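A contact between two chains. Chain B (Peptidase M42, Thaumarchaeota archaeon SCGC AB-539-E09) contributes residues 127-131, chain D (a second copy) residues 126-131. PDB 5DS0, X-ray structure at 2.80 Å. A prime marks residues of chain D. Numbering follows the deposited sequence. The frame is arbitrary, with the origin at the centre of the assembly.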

# COMPACT_ATOMS: atom_id res chain seq x y z
N ARG B 127 2.60 -12.07 -13.70
CA ARG B 127 1.67 -13.08 -14.24
C ARG B 127 0.22 -12.84 -13.80
O ARG B 127 -0.71 -13.12 -14.55
CB ARG B 127 2.09 -14.49 -13.81
CG ARG B 127 3.48 -14.89 -14.28
CD ARG B 127 3.72 -16.39 -14.16
NE ARG B 127 5.13 -16.64 -14.43
CZ ARG B 127 6.05 -16.91 -13.49
NH1 ARG B 127 7.32 -17.08 -13.82
NH2 ARG B 127 5.69 -17.02 -12.21
N LYS B 128 0.04 -12.35 -12.57
CA LYS B 128 -1.30 -12.00 -12.06
C LYS B 128 -1.83 -10.68 -12.65
O LYS B 128 -2.99 -10.35 -12.44
CB LYS B 128 -1.36 -11.96 -10.53
CG LYS B 128 -0.48 -10.91 -9.86
CD LYS B 128 -0.59 -11.06 -8.33
CE LYS B 128 0.60 -11.79 -7.72
NZ LYS B 128 0.17 -12.99 -6.97
N LYS B 129 -0.98 -9.94 -13.37
CA LYS B 129 -1.40 -8.70 -14.01
C LYS B 129 -2.16 -8.97 -15.29
O LYS B 129 -1.80 -9.85 -16.05
CB LYS B 129 -0.19 -7.83 -14.36
CG LYS B 129 -0.15 -6.53 -13.59
CD LYS B 129 1.27 -5.99 -13.48
CE LYS B 129 1.22 -4.58 -12.90
NZ LYS B 129 2.54 -3.99 -12.61
N ILE B 130 -3.20 -8.17 -15.53
CA ILE B 130 -3.93 -8.24 -16.79
C ILE B 130 -2.99 -7.93 -17.91
O ILE B 130 -2.22 -7.00 -17.78
CB ILE B 130 -5.01 -7.13 -16.87
CG1 ILE B 130 -6.32 -7.67 -16.40
CG2 ILE B 130 -5.25 -6.57 -18.30
CD1 ILE B 130 -7.33 -6.57 -16.19
N VAL B 131 -3.11 -8.63 -19.03
CA VAL B 131 -2.39 -8.26 -20.22
C VAL B 131 -3.20 -7.18 -20.95
O VAL B 131 -4.33 -7.40 -21.36
CB VAL B 131 -2.15 -9.47 -21.13
CG1 VAL B 131 -1.36 -9.05 -22.37
CG2 VAL B 131 -1.42 -10.57 -20.38
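Chain D 126-131: ERKKIV

Two copies of the same isoleucine meet here in different rotamers, so that a contact between identical segments is not quite symmetric in its side chains. Ile130 of chain B has chi1 at -94°, between wells, whereas Ile130′ has chi1 at 87°, in the p well; chi2 is t in both. The backbones agree closely: at the isoleucine phi/psi is -60/140 in chain B and -64/141 in chain D, and Lys129 and Lys129′ are similarly extended, after a turn-like Lys128 in each chain.

The example illustrates how loops can pack through one apolar residue apiece without pairing their backbones. Chain D crosses chain B obliquely and in the broadly opposite direction, with Ile130′ over Ile130, the two CA atoms 5.6 Å apart, and no hydrogen bond crosses between the stretches. Each isoleucine reaches back along the other chain, over the carbonyl of Lys128 in its partner, but with a different atom. In chain D the CA-to-CB bond points toward chain B, and CG2 of Ile130′ lies 3.4 Å from O of Lys128 and 4.1 Å from C of Lys129. In chain B the CA-to-CB bond runs sideways and the side chain comes nearer at its end: CD1 of Ile130 lies 3.0 Å from O of Lys128′, a tight approach for a methyl group and a carbonyl oxygen, and 4.0 Å from C of Lys129′. Between these reciprocal contacts, CG1 of Ile130 meets CG2 of Ile130′ at 3.4 Å.

The charged side chains stay out of this junction. Those of Lys128 and Lys128′ leave sideways and lead away at their ends, while Lys129 and Lys129′ point away from the start. NZ of Lys129′ forms a salt bridge with OE2 of Glu126′ at 2.8 Å. The stretches together bury 194 Å², most of it on the two isoleucines.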

# COMPACT_ATOMS: atom_id res chain seq x y z
N GLU D 126 -13.11 -2.92 -9.68
CA GLU D 126 -13.16 -4.36 -9.99
C GLU D 126 -13.03 -4.68 -11.50
O GLU D 126 -12.84 -5.83 -11.87
CB GLU D 126 -14.46 -4.97 -9.44
CG GLU D 126 -14.73 -4.68 -7.96
CD GLU D 126 -14.01 -5.62 -7.00
OE1 GLU D 126 -14.50 -5.77 -5.86
OE2 GLU D 126 -12.96 -6.21 -7.39
N ARG D 127 -13.13 -3.66 -12.36
CA ARG D 127 -12.99 -3.84 -13.81
C ARG D 127 -11.54 -4.06 -14.25
O ARG D 127 -11.28 -4.79 -15.19
CB ARG D 127 -13.55 -2.61 -14.56
CG ARG D 127 -15.02 -2.33 -14.30
CD ARG D 127 -15.61 -1.37 -15.32
NE ARG D 127 -16.97 -1.00 -14.95
CZ ARG D 127 -17.33 0.13 -14.34
NH1 ARG D 127 -16.44 1.06 -14.02
NH2 ARG D 127 -18.61 0.33 -14.05
N LYS D 128 -10.61 -3.40 -13.55
CA LYS D 128 -9.18 -3.58 -13.79
C LYS D 128 -8.66 -4.93 -13.25
O LYS D 128 -7.52 -5.30 -13.52
CB LYS D 128 -8.32 -2.47 -13.11
CG LYS D 128 -8.91 -1.16 -12.56
CD LYS D 128 -8.03 -0.66 -11.45
CE LYS D 128 -8.34 0.73 -10.99
NZ LYS D 128 -7.16 1.58 -10.70
N LYS D 129 -9.48 -5.64 -12.46
CA LYS D 129 -9.10 -6.96 -11.92
C LYS D 129 -9.24 -8.06 -12.95
O LYS D 129 -10.22 -8.07 -13.70
CB LYS D 129 -9.95 -7.31 -10.68
CG LYS D 129 -9.13 -7.38 -9.37
CD LYS D 129 -9.79 -7.02 -8.02
CE LYS D 129 -10.29 -8.30 -7.35
NZ LYS D 129 -11.20 -8.09 -6.19
N ILE D 130 -8.28 -8.99 -13.00
CA ILE D 130 -8.39 -10.15 -13.91
C ILE D 130 -9.57 -10.97 -13.45
O ILE D 130 -9.83 -11.08 -12.26
CB ILE D 130 -7.11 -11.03 -14.15
CG1 ILE D 130 -6.92 -12.14 -13.13
CG2 ILE D 130 -5.88 -10.16 -14.13
CD1 ILE D 130 -5.79 -13.07 -13.55
N VAL D 131 -10.33 -11.49 -14.40
CA VAL D 131 -11.42 -12.40 -14.08
C VAL D 131 -10.84 -13.80 -13.87
O VAL D 131 -10.22 -14.37 -14.77
CB VAL D 131 -12.48 -12.42 -15.18
CG1 VAL D 131 -13.61 -13.36 -14.81
CG2 VAL D 131 -13.01 -11.02 -15.44